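Side-chain contacts in globin (Geobacter sulfurreducens, PDB 2W31), which is the heme-binding globin domain of a membrane-bound globin-coupled sensor, six-coordinate at the heme iron, and may bind oxygen: residues V109-T114 / K137-N142; D15-L20 / R132-K137; R34-F39 / K61-H66; F25-T30 / Q119-D124. One frame throughout, in Å; residues are numbered along the deposited sequence.

Contact 1: residues V109-T114 / K137-N142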
# COMPACT_ATOMS: atom_id res chain seq x y z
N VAL A 109 -1.85 -8.79 0.92
CA VAL A 109 -2.86 -9.81 1.19
C VAL A 109 -4.06 -9.21 1.97
O VAL A 109 -5.23 -9.44 1.65
CB VAL A 109 -2.26 -11.01 1.96
CG1 VAL A 109 -3.38 -12.07 2.27
CG2 VAL A 109 -1.12 -11.62 1.18
N VAL A 110 -3.75 -8.48 3.04
CA VAL A 110 -4.81 -7.87 3.86
C VAL A 110 -5.61 -6.85 3.04
O VAL A 110 -6.85 -6.75 3.13
CB VAL A 110 -4.18 -7.22 5.11
CG1 VAL A 110 -5.21 -6.51 5.97
CG2 VAL A 110 -3.43 -8.28 5.93
N ARG A 111 -4.90 -6.07 2.23
CA ARG A 111 -5.55 -5.03 1.45
C ARG A 111 -6.56 -5.65 0.46
O ARG A 111 -7.69 -5.21 0.35
CB ARG A 111 -4.45 -4.28 0.71
CG ARG A 111 -4.88 -3.07 0.07
CD ARG A 111 -3.73 -2.59 -0.88
NE ARG A 111 -2.41 -2.40 -0.26
CZ ARG A 111 -2.09 -1.37 0.54
NH1 ARG A 111 -3.01 -0.50 0.89
NH2 ARG A 111 -0.88 -1.21 1.05
N GLN A 112 -6.17 -6.72 -0.25
CA GLN A 112 -7.05 -7.30 -1.28
C GLN A 112 -8.26 -7.90 -0.57
O GLN A 112 -9.39 -7.77 -1.04
CB GLN A 112 -6.30 -8.38 -2.07
CG GLN A 112 -4.97 -7.90 -2.68
CD GLN A 112 -5.10 -7.18 -4.02
OE1 GLN A 112 -6.16 -6.59 -4.33
NE2 GLN A 112 -4.02 -7.20 -4.83
N PHE A 113 -8.02 -8.55 0.58
CA PHE A 113 -9.10 -9.22 1.31
C PHE A 113 -10.13 -8.18 1.78
O PHE A 113 -11.37 -8.38 1.63
CB PHE A 113 -8.51 -9.93 2.52
CG PHE A 113 -9.54 -10.70 3.36
CD1 PHE A 113 -9.86 -12.04 3.10
CD2 PHE A 113 -10.20 -10.05 4.41
CE1 PHE A 113 -10.82 -12.72 3.86
CE2 PHE A 113 -11.15 -10.75 5.21
CZ PHE A 113 -11.46 -12.06 4.91
N THR A 114 -9.64 -7.09 2.37
CA THR A 114 -10.54 -6.08 2.95
C THR A 114 -11.30 -5.31 1.88
O THR A 114 -12.50 -5.04 2.04
CB THR A 114 -9.74 -5.15 3.85
OG1 THR A 114 -9.03 -5.95 4.79
CG2 THR A 114 -10.68 -4.23 4.64
N LYS A 137 -6.15 4.28 3.80
CA LYS A 137 -5.37 5.13 4.69
C LYS A 137 -4.84 4.36 5.92
O LYS A 137 -3.67 4.43 6.24
CB LYS A 137 -6.17 6.35 5.14
CG LYS A 137 -6.42 7.38 4.06
CD LYS A 137 -7.31 8.45 4.60
CE LYS A 137 -8.11 9.11 3.48
NZ LYS A 137 -9.18 10.04 3.95
N ILE A 138 -5.70 3.63 6.62
CA ILE A 138 -5.20 2.95 7.82
C ILE A 138 -4.18 1.86 7.49
O ILE A 138 -3.18 1.70 8.21
CB ILE A 138 -6.36 2.48 8.75
CG1 ILE A 138 -5.83 2.25 10.18
CG2 ILE A 138 -7.12 1.23 8.24
CD1 ILE A 138 -5.32 3.51 10.83
N LEU A 139 -4.41 1.12 6.42
CA LEU A 139 -3.42 0.07 6.03
C LEU A 139 -2.10 0.75 5.66
O LEU A 139 -1.02 0.29 6.06
CB LEU A 139 -3.91 -0.79 4.85
CG LEU A 139 -5.16 -1.61 5.17
CD1 LEU A 139 -5.59 -2.33 3.92
CD2 LEU A 139 -4.85 -2.57 6.27
N ASP A 140 -2.17 1.83 4.87
CA ASP A 140 -0.92 2.54 4.46
C ASP A 140 -0.20 3.16 5.65
O ASP A 140 1.04 3.14 5.69
CB ASP A 140 -1.20 3.55 3.33
CG ASP A 140 -1.38 2.88 1.96
OD1 ASP A 140 -1.26 1.63 1.87
OD2 ASP A 140 -1.67 3.63 1.00
N ILE A 141 -0.94 3.69 6.63
CA ILE A 141 -0.33 4.19 7.86
C ILE A 141 0.36 3.06 8.62
O ILE A 141 1.52 3.22 9.04
CB ILE A 141 -1.38 4.92 8.75
CG1 ILE A 141 -1.80 6.24 8.09
CG2 ILE A 141 -0.87 5.11 10.22
CD1 ILE A 141 -3.07 6.93 8.64
N ASN A 142 -0.30 1.91 8.74
CA ASN A 142 0.32 0.75 9.40
C ASN A 142 1.63 0.34 8.72
O ASN A 142 2.66 0.13 9.37
CB ASN A 142 -0.67 -0.42 9.47
CG ASN A 142 -1.60 -0.33 10.69
OD1 ASN A 142 -1.50 -1.18 11.60
ND2 ASN A 142 -2.45 0.68 10.73

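Contact 2: residues D15-L20 / R132-K137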
# COMPACT_ATOMS: atom_id res chain seq x y z
N ASP A 15 -11.57 12.46 11.57
CA ASP A 15 -12.57 11.76 12.37
C ASP A 15 -13.62 11.04 11.51
O ASP A 15 -14.12 9.98 11.93
CB ASP A 15 -13.27 12.71 13.33
CG ASP A 15 -12.31 13.30 14.36
OD1 ASP A 15 -11.45 12.54 14.86
OD2 ASP A 15 -12.43 14.51 14.69
N GLU A 16 -13.93 11.56 10.33
CA GLU A 16 -14.82 10.84 9.43
C GLU A 16 -14.24 9.48 9.04
O GLU A 16 -14.98 8.51 8.97
CB GLU A 16 -15.14 11.60 8.14
CG GLU A 16 -16.53 11.16 7.60
CD GLU A 16 -16.75 11.17 6.08
OE1 GLU A 16 -15.99 11.83 5.32
OE2 GLU A 16 -17.72 10.50 5.64
N ASP A 17 -12.94 9.42 8.74
CA ASP A 17 -12.35 8.13 8.42
C ASP A 17 -12.43 7.19 9.64
O ASP A 17 -12.70 6.01 9.50
CB ASP A 17 -10.89 8.28 8.01
CG ASP A 17 -10.73 9.04 6.72
OD1 ASP A 17 -11.11 8.50 5.67
OD2 ASP A 17 -10.20 10.17 6.76
N ALA A 18 -12.15 7.71 10.83
CA ALA A 18 -12.23 6.84 12.04
C ALA A 18 -13.64 6.31 12.23
O ALA A 18 -13.82 5.13 12.55
CB ALA A 18 -11.75 7.59 13.30
N GLU A 19 -14.65 7.18 12.02
CA GLU A 19 -16.06 6.74 12.12
C GLU A 19 -16.40 5.66 11.08
O GLU A 19 -17.07 4.66 11.39
CB GLU A 19 -16.98 7.95 12.00
CG GLU A 19 -16.94 8.83 13.26
CD GLU A 19 -17.43 10.27 13.06
OE1 GLU A 19 -18.17 10.54 12.09
OE2 GLU A 19 -17.04 11.15 13.88
N LEU A 20 -15.85 5.79 9.88
CA LEU A 20 -16.14 4.80 8.86
C LEU A 20 -15.48 3.46 9.19
O LEU A 20 -16.09 2.39 9.01
CB LEU A 20 -15.70 5.29 7.48
CG LEU A 20 -16.54 6.43 6.91
CD1 LEU A 20 -15.75 7.16 5.79
CD2 LEU A 20 -17.88 5.85 6.45
N ARG A 132 -13.58 2.42 1.23
CA ARG A 132 -12.31 2.03 0.64
C ARG A 132 -11.24 3.07 0.98
O ARG A 132 -10.09 2.69 1.32
CB ARG A 132 -12.44 1.85 -0.88
CG ARG A 132 -11.23 1.17 -1.52
CD ARG A 132 -11.33 1.10 -3.03
NE ARG A 132 -11.48 2.43 -3.64
CZ ARG A 132 -12.55 2.83 -4.33
NH1 ARG A 132 -13.58 2.03 -4.51
NH2 ARG A 132 -12.59 4.06 -4.84
N GLU A 133 -11.57 4.37 0.86
CA GLU A 133 -10.55 5.38 1.14
C GLU A 133 -10.06 5.32 2.60
O GLU A 133 -8.86 5.43 2.86
CB GLU A 133 -11.05 6.80 0.81
CG GLU A 133 -11.16 7.08 -0.73
CD GLU A 133 -11.89 8.37 -1.08
OE1 GLU A 133 -12.65 8.88 -0.24
OE2 GLU A 133 -11.76 8.83 -2.24
N ALA A 134 -10.97 5.08 3.56
CA ALA A 134 -10.60 5.00 4.98
C ALA A 134 -9.67 3.78 5.21
O ALA A 134 -8.67 3.87 5.94
CB ALA A 134 -11.86 4.89 5.87
N VAL A 135 -10.04 2.63 4.64
CA VAL A 135 -9.26 1.39 4.82
C VAL A 135 -7.87 1.55 4.18
O VAL A 135 -6.85 1.18 4.77
CB VAL A 135 -9.97 0.18 4.20
CG1 VAL A 135 -9.02 -0.99 3.98
CG2 VAL A 135 -11.16 -0.21 5.09
N GLU A 136 -7.82 2.12 2.97
CA GLU A 136 -6.48 2.32 2.36
C GLU A 136 -5.59 3.23 3.20
O GLU A 136 -4.38 2.97 3.30
CB GLU A 136 -6.58 2.83 0.93
CG GLU A 136 -7.27 1.89 -0.04
CD GLU A 136 -6.41 0.81 -0.60
OE1 GLU A 136 -5.64 0.14 0.12
OE2 GLU A 136 -6.57 0.55 -1.82
N LYS A 137 -6.15 4.28 3.80
CA LYS A 137 -5.37 5.13 4.69
C LYS A 137 -4.84 4.36 5.92
O LYS A 137 -3.67 4.43 6.24
CB LYS A 137 -6.17 6.35 5.14
CG LYS A 137 -6.42 7.38 4.06
CD LYS A 137 -7.31 8.45 4.60
CE LYS A 137 -8.11 9.11 3.48
NZ LYS A 137 -9.18 10.04 3.95

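Contact 3: residues R34-F39 / K61-H66. With HEM (protoporphyrin IX containing Fe), chain C.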
# COMPACT_ATOMS: atom_id res chain seq x y z
N ARG A 34 -11.72 -16.01 8.53
CA ARG A 34 -11.48 -16.14 7.09
C ARG A 34 -10.18 -15.41 6.72
O ARG A 34 -9.30 -15.98 6.03
CB ARG A 34 -12.64 -15.53 6.30
CG ARG A 34 -13.59 -16.52 5.66
CD ARG A 34 -14.53 -15.85 4.66
NE ARG A 34 -13.83 -15.53 3.42
CZ ARG A 34 -13.72 -14.31 2.88
NH1 ARG A 34 -14.30 -13.24 3.42
NH2 ARG A 34 -13.03 -14.17 1.76
N LEU A 35 -10.05 -14.17 7.22
CA LEU A 35 -8.82 -13.37 7.05
C LEU A 35 -7.62 -14.12 7.63
O LEU A 35 -6.61 -14.30 6.95
CB LEU A 35 -8.97 -11.96 7.68
CG LEU A 35 -7.79 -10.96 7.55
CD1 LEU A 35 -6.75 -11.20 8.66
CD2 LEU A 35 -7.12 -11.01 6.16
N ALA A 36 -7.75 -14.60 8.87
CA ALA A 36 -6.64 -15.29 9.54
C ALA A 36 -6.20 -16.55 8.78
O ALA A 36 -5.00 -16.80 8.66
CB ALA A 36 -7.00 -15.65 10.99
N ASP A 37 -7.17 -17.31 8.26
CA ASP A 37 -6.87 -18.55 7.52
C ASP A 37 -6.18 -18.20 6.20
O ASP A 37 -5.18 -18.82 5.87
CB ASP A 37 -8.14 -19.36 7.21
CG ASP A 37 -8.71 -20.06 8.43
OD1 ASP A 37 -8.02 -20.18 9.47
OD2 ASP A 37 -9.90 -20.46 8.36
N GLN A 38 -6.71 -17.21 5.48
CA GLN A 38 -6.15 -16.84 4.18
C GLN A 38 -4.76 -16.26 4.35
O GLN A 38 -3.85 -16.61 3.61
CB GLN A 38 -7.09 -15.90 3.41
CG GLN A 38 -8.36 -16.62 2.95
CD GLN A 38 -9.32 -15.76 2.12
OE1 GLN A 38 -8.92 -14.81 1.45
NE2 GLN A 38 -10.62 -16.13 2.15
N PHE A 39 -4.59 -15.38 5.35
CA PHE A 39 -3.31 -14.76 5.66
C PHE A 39 -2.26 -15.82 6.00
O PHE A 39 -1.17 -15.86 5.39
CB PHE A 39 -3.52 -13.75 6.82
CG PHE A 39 -2.30 -12.97 7.21
CD1 PHE A 39 -2.06 -11.72 6.65
CD2 PHE A 39 -1.44 -13.44 8.21
CE1 PHE A 39 -0.96 -10.97 7.06
CE2 PHE A 39 -0.34 -12.68 8.63
CZ PHE A 39 -0.10 -11.43 8.04
N LYS A 61 -0.19 -20.02 18.02
CA LYS A 61 -0.38 -18.70 18.58
C LYS A 61 -0.45 -17.64 17.49
O LYS A 61 -1.26 -16.72 17.59
CB LYS A 61 0.75 -18.34 19.54
CG LYS A 61 0.74 -19.13 20.83
CD LYS A 61 0.70 -18.22 22.04
CE LYS A 61 0.76 -19.03 23.34
NZ LYS A 61 0.94 -18.11 24.52
N LEU A 62 0.40 -17.77 16.48
CA LEU A 62 0.61 -16.68 15.51
C LEU A 62 -0.60 -16.35 14.63
O LEU A 62 -0.77 -15.18 14.26
CB LEU A 62 1.86 -16.89 14.66
CG LEU A 62 3.20 -16.76 15.41
CD1 LEU A 62 4.36 -17.16 14.53
CD2 LEU A 62 3.42 -15.33 15.99
N LYS A 63 -1.42 -17.34 14.27
CA LYS A 63 -2.68 -17.07 13.56
C LYS A 63 -3.57 -16.11 14.37
O LYS A 63 -4.11 -15.14 13.82
CB LYS A 63 -3.42 -18.38 13.23
CG LYS A 63 -4.62 -18.20 12.29
CD LYS A 63 -5.38 -19.51 12.05
CE LYS A 63 -4.88 -20.26 10.85
NZ LYS A 63 -5.72 -21.49 10.67
N GLN A 64 -3.73 -16.38 15.66
CA GLN A 64 -4.50 -15.51 16.55
C GLN A 64 -3.86 -14.13 16.72
O GLN A 64 -4.57 -13.11 16.73
CB GLN A 64 -4.65 -16.18 17.93
CG GLN A 64 -5.51 -15.37 18.92
CD GLN A 64 -6.97 -15.42 18.54
OE1 GLN A 64 -7.48 -16.47 18.14
NE2 GLN A 64 -7.65 -14.27 18.64
N THR A 65 -2.54 -14.07 16.85
CA THR A 65 -1.85 -12.79 16.99
C THR A 65 -2.11 -11.84 15.80
O THR A 65 -2.39 -10.64 15.98
CB THR A 65 -0.34 -13.03 17.16
OG1 THR A 65 -0.12 -13.66 18.42
CG2 THR A 65 0.43 -11.73 17.14
N HIS A 66 -2.03 -12.38 14.59
CA HIS A 66 -2.25 -11.55 13.40
C HIS A 66 -3.76 -11.28 13.19
O HIS A 66 -4.14 -10.18 12.74
CB HIS A 66 -1.57 -12.18 12.20
CG HIS A 66 -0.09 -12.18 12.33
ND1 HIS A 66 0.61 -13.15 13.00
CD2 HIS A 66 0.83 -11.27 11.92
CE1 HIS A 66 1.90 -12.85 12.99
NE2 HIS A 66 2.06 -11.73 12.30
CHA HEM C . 4.50 -10.85 15.55
CHB HEM C . 1.51 -8.07 12.99
CHC HEM C . 3.58 -9.75 8.94
CHD HEM C . 5.54 -13.35 11.50
C1A HEM C . 3.52 -9.94 15.22
C2A HEM C . 2.73 -9.16 16.16
C3A HEM C . 1.88 -8.40 15.45
C4A HEM C . 2.14 -8.68 14.04
CMA HEM C . 0.83 -7.40 15.96
CAA HEM C . 2.88 -9.20 17.71
CBA HEM C . 4.13 -8.36 17.98
CGA HEM C . 4.30 -7.90 19.41
O1A HEM C . 3.52 -7.03 19.89
O2A HEM C . 5.24 -8.41 20.08
C1B HEM C . 1.92 -8.18 11.67
C2B HEM C . 1.49 -7.34 10.55
C3B HEM C . 2.06 -7.80 9.43
C4B HEM C . 2.83 -8.98 9.79
CMB HEM C . 0.55 -6.13 10.75
CAB HEM C . 1.92 -7.28 8.00
CBB HEM C . 0.73 -6.88 7.51
C1C HEM C . 4.23 -10.92 9.27
C2C HEM C . 4.79 -11.87 8.34
C3C HEM C . 5.29 -12.89 9.05
C4C HEM C . 5.09 -12.59 10.45
CMC HEM C . 4.78 -11.76 6.82
CAC HEM C . 6.00 -14.13 8.47
CBC HEM C . 5.66 -15.38 8.76
C1D HEM C . 5.56 -12.94 12.81
C2D HEM C . 6.32 -13.59 13.89
C3D HEM C . 6.01 -12.81 15.15
C4D HEM C . 5.07 -11.78 14.73
CMD HEM C . 7.26 -14.77 13.74
CAD HEM C . 6.53 -13.07 16.59
CBD HEM C . 7.94 -12.56 16.80
CGD HEM C . 8.47 -13.16 18.09
O1D HEM C . 8.56 -14.41 18.21
O2D HEM C . 8.80 -12.38 19.00
NA HEM C . 3.14 -9.64 13.93
NB HEM C . 2.73 -9.16 11.17
NC HEM C . 4.42 -11.38 10.57
ND HEM C . 4.85 -11.90 13.36
FE HEM C . 3.77 -10.52 12.24
O HOH W 1 -3.42 -15.14 10.64

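Contact 4: residues F25-T30 / Q119-D124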
# COMPACT_ATOMS: atom_id res chain seq x y z
N PHE A 25 -16.50 -2.36 11.74
CA PHE A 25 -16.07 -3.30 12.76
C PHE A 25 -16.87 -4.64 12.70
O PHE A 25 -16.27 -5.74 12.71
CB PHE A 25 -16.08 -2.68 14.19
CG PHE A 25 -15.48 -3.59 15.20
CD1 PHE A 25 -14.16 -3.41 15.60
CD2 PHE A 25 -16.22 -4.68 15.72
CE1 PHE A 25 -13.55 -4.31 16.48
CE2 PHE A 25 -15.62 -5.56 16.60
CZ PHE A 25 -14.28 -5.38 16.99
N PRO A 26 -18.23 -4.56 12.61
CA PRO A 26 -18.97 -5.83 12.55
C PRO A 26 -18.57 -6.75 11.39
O PRO A 26 -18.43 -7.95 11.59
CB PRO A 26 -20.45 -5.37 12.42
CG PRO A 26 -20.49 -4.01 13.06
CD PRO A 26 -19.13 -3.39 12.66
N LEU A 27 -18.35 -6.20 10.20
CA LEU A 27 -17.89 -7.01 9.08
C LEU A 27 -16.51 -7.59 9.27
O LEU A 27 -16.24 -8.75 8.92
CB LEU A 27 -17.94 -6.22 7.79
CG LEU A 27 -19.31 -6.21 7.12
CD1 LEU A 27 -19.33 -5.22 5.98
CD2 LEU A 27 -19.73 -7.64 6.66
N ALA A 28 -15.61 -6.78 9.81
CA ALA A 28 -14.26 -7.26 10.07
C ALA A 28 -14.27 -8.38 11.08
O ALA A 28 -13.61 -9.41 10.90
CB ALA A 28 -13.34 -6.13 10.52
N GLU A 29 -15.07 -8.20 12.14
CA GLU A 29 -15.18 -9.21 13.16
C GLU A 29 -15.80 -10.51 12.63
O GLU A 29 -15.28 -11.58 12.89
CB GLU A 29 -15.98 -8.66 14.34
CG GLU A 29 -15.68 -9.37 15.63
CD GLU A 29 -16.50 -10.63 15.79
OE1 GLU A 29 -17.57 -10.76 15.14
OE2 GLU A 29 -16.07 -11.49 16.57
N THR A 30 -16.86 -10.39 11.84
CA THR A 30 -17.50 -11.54 11.18
C THR A 30 -16.52 -12.35 10.33
O THR A 30 -16.57 -13.61 10.30
CB THR A 30 -18.68 -11.05 10.31
OG1 THR A 30 -19.74 -10.59 11.16
CG2 THR A 30 -19.21 -12.16 9.37
N GLN A 119 -16.33 -4.28 -1.44
CA GLN A 119 -17.02 -4.39 -2.73
C GLN A 119 -18.29 -5.24 -2.59
O GLN A 119 -19.35 -4.92 -3.16
CB GLN A 119 -16.08 -5.00 -3.77
CG GLN A 119 -16.56 -4.91 -5.18
CD GLN A 119 -15.63 -5.68 -6.10
OE1 GLN A 119 -14.39 -5.64 -5.98
NE2 GLN A 119 -16.23 -6.40 -7.02
N ASP A 120 -18.17 -6.32 -1.83
CA ASP A 120 -19.23 -7.32 -1.72
C ASP A 120 -20.39 -6.91 -0.79
O ASP A 120 -21.47 -7.54 -0.84
CB ASP A 120 -18.63 -8.67 -1.33
CG ASP A 120 -17.71 -9.21 -2.43
OD1 ASP A 120 -17.85 -8.78 -3.58
OD2 ASP A 120 -16.86 -10.07 -2.15
N ASN A 121 -20.20 -5.86 0.00
CA ASN A 121 -21.21 -5.46 1.02
C ASN A 121 -21.80 -4.06 0.87
O ASN A 121 -22.80 -3.73 1.55
CB ASN A 121 -20.65 -5.65 2.43
CG ASN A 121 -20.53 -7.09 2.79
OD1 ASN A 121 -21.52 -7.72 3.24
ND2 ASN A 121 -19.34 -7.67 2.59
N PHE A 122 -21.23 -3.26 -0.02
CA PHE A 122 -21.63 -1.87 -0.23
C PHE A 122 -21.90 -1.57 -1.71
O PHE A 122 -20.98 -1.17 -2.46
CB PHE A 122 -20.59 -0.91 0.40
CG PHE A 122 -20.48 -1.08 1.89
CD1 PHE A 122 -21.37 -0.42 2.72
CD2 PHE A 122 -19.52 -1.94 2.44
CE1 PHE A 122 -21.31 -0.60 4.10
CE2 PHE A 122 -19.46 -2.14 3.80
CZ PHE A 122 -20.35 -1.47 4.64
N PRO A 123 -23.16 -1.81 -2.16
CA PRO A 123 -23.50 -1.56 -3.57
C PRO A 123 -23.50 -0.08 -3.92
O PRO A 123 -23.23 0.28 -5.09
CB PRO A 123 -24.89 -2.20 -3.72
CG PRO A 123 -25.47 -2.21 -2.38
CD PRO A 123 -24.32 -2.31 -1.39
N ASP A 124 -23.79 0.79 -2.95
CA ASP A 124 -23.81 2.23 -3.23
C ASP A 124 -22.39 2.77 -3.44
O ASP A 124 -21.54 2.66 -2.49
CB ASP A 124 -24.43 3.03 -2.11
CG ASP A 124 -24.45 4.51 -2.43
OD1 ASP A 124 -25.28 4.92 -3.29
OD2 ASP A 124 -23.64 5.27 -1.86

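Contact 1: residues V109-T114 / K137-N142
The torsions of Arg111 bring it to Asp140: CG points opposite its own backbone N (chi1 -170°) and the chain then bends at chi3, carrying the guanidinium past Leu139 to the carboxylate. There NH1 and NH2 each donate a hydrogen bond to OD1, together a salt bridge, and N-H...O angles near 140° leave both bonds clearly bent. Arg111 NH1 lies 2.9 Å from Asp140 OD1 and meets it from above the carboxylate plane, whereas NH2, 3.0 Å from the same OD1, arrives nearly along the C-O axis. The guanidinium and carboxylate planes stand 63° apart. Leu139 fills the space between the backbones. Its CD1 rests 3.7 Å from Arg111 CA and also touches CB and CG of that residue, while Leu139 CD2 is 4.0 Å from Val110 CG1. Helices 100-121 and 125-151 are the G and H helices of the globin fold, antiparallel here with local axes 10.9 Å apart, and in globin-coupled sensors this pair builds the dimer interface. Accordingly, Arg111 NE and Asp140 OD2 make reciprocal salt bridges with Asp140 and Arg111 of the second subunit, Asn108 of that subunit also bonds Asp140 OD2, and Arg111 NH1 has a further partner in Glu136 of its own chain. A leucine at Arg111 would probably leave the buried Asp140 OD1 without its two N-H donors and Glu136 without this countercharge. Farther along, Thr114 OG1 hydrogen-bonds Val110 O at 2.9 Å, on the opposite face of that carbonyl from Thr114 N.

Contact 2: residues D15-L20 / R132-K137
The crossing of helix 15-23, probably the A helix of the globin fold, over the H helix 125-151 brings Asp17 against Ala134, with local axes 9.0 Å apart and 98° between their directions. The small side chain of Ala134 permits the close approach, its CA lying 5.0 Å from Asp17 CA. Asp17 OD1 comes down beside Ala134, 3.6 Å from Ala134 CA, and Leu20 CB adds apolar cover one helical turn on, 4.2 Å from Ala134 CB. The charged part lies alongside. With CG of Lys137 opposite its own carbonyl carbon (chi1 -71°) and the rest of the chain extended, the lysine reaches the carboxylate at about a right angle. Lys137 NZ sits 3.0 Å from both Asp17 OD1 and Asp17 OD2, a salt bridge whose two hydrogen bonds are both weak. Each partner is also held elsewhere: Asp17, at the N3 position of helix 15-23, accepts at OD2 from Thr14 N, the N3-to-N-cap half of a capping box, and Lys137 NZ donates to Arg12 O. An alanine at Asp17 would probably leave Lys137 without this countercharge and Thr14 N without that acceptor. Because one carboxylate both closes the helix start and pairs with the lysine, the first turn of helix 15-23 is probably tied by charge to the H helix, beside the Leu20-Ala134 contact.

Contact 3: residues R34-F39 / K61-H66
The rings of Phe39 and His66 lie near parallel, planes at 29°, but slid apart so far that they barely overlap, with centroids 5.4 Å from each other. Phe39 CE2 comes obliquely to the imidazole, 3.7 Å from His66 CG, and near the plane of the phenyl ring its edge meets the heme, Phe39 CZ being 4.1 Å from the methine carbon CHC. The imidazole uses its two nitrogens in different ways. His66 NE2 binds the heme iron at 2.1 Å, and His93 supplies the other axial nitrogen. His66 ND1 donates to Leu62 O at 2.8 Å, nearly straight at 168° and in the ring plane, which fixes the rotation of the ring and is likely to strengthen its donation to the iron. Leu62 O takes His66 N as well, from its opposite face.

This is the crossing of the B and E helices of the globin fold, 32-44 and 62-72, and the E helix supplies His66 to the bis-histidyl heme. Leu62 and Thr65 of the same helix rest on the porphyrin with their methyls. Away from the heme the seam turns polar. Lys63 lays its CG on the methyl of Ala36, then bends at chi3 (-91°) to bring NZ 2.9 Å from Asp37 OD1, a salt bridge made from the anti side and well out of the carboxylate plane; Tyr40 adds a cation-pi contact. A water donates to both Ala36 O and Lys63 O, spanning the gap between the backbones.

Contact 4: residues F25-T30 / Q119-D124
Leu27 is the residue of helix 25-30 that touches Asn121 and Phe122. Phe25, at the start, packs on Val71 and Phe74. Pro26 serves through its backbone: Pro26 O accepts from Thr30 N and from Thr30 OG1, the latter at 3.0 Å and from the other face of the carbonyl. With CG opposite its carbonyl carbon (chi1 -84°) and CD1 continuing the chain outward (chi2 171°), Leu27 and its partners approach from opposite directions, CD1 leading. Leu27 CD1 lies 3.8 Å from Asn121 CB and also 3.8 Å from Phe122 CE2, reaching the aromatic ring obliquely. The second methyl, Leu27 CD2, is 3.9 Å from Asn121 OD1. Ala28 packs on Phe70 and Phe74, while Thr30 hydrogen-bonds a glycerol probably left from crystallisation.

On the other side, Asn121 and Phe122 stand where the G helix 100-121 ends and the chain turns toward the H helix. Asn121 ND2 bonds back to Ile117 O, and Phe122 also packs on Leu24, Glu127 and Arg131, so the ring lies between the loop at Leu24 and helix 125-151. The contact buries 117 Å² and is apolar packing at the surface, joining the short helix to the end of the G helix and the turn after it. A single leucine carries it by van der Waals touches, with no polar bond across; Asn121 meets the methyls with CB and the atoms of its amide, and finds its own polar partner within its helix.

In the fold
Contacts 1 and 2 lie about 11 Å apart between centres on the same helix 125-151 and share Lys137. A salt bridge, Arg111 NH1 to Glu136 OE1 at 2.8 Å, joins them. Contact 1 also touches contact 3 (centres about 15 Å apart) through Val110 CG2 and Phe39 CD1, 3.8 Å from each other, which places the G helix behind the ring that flanks the heme ligand His66; the side chain of Val110 is itself about 5 Å from the heme. Contacts 2 and 3 sit on opposite sides of the chain's centre, about 23 Å between centres. Contact 4 lies at the surface, about 13 Å from contact 2 between centres. Contacts 1, 2 and 4 all meet the second subunit.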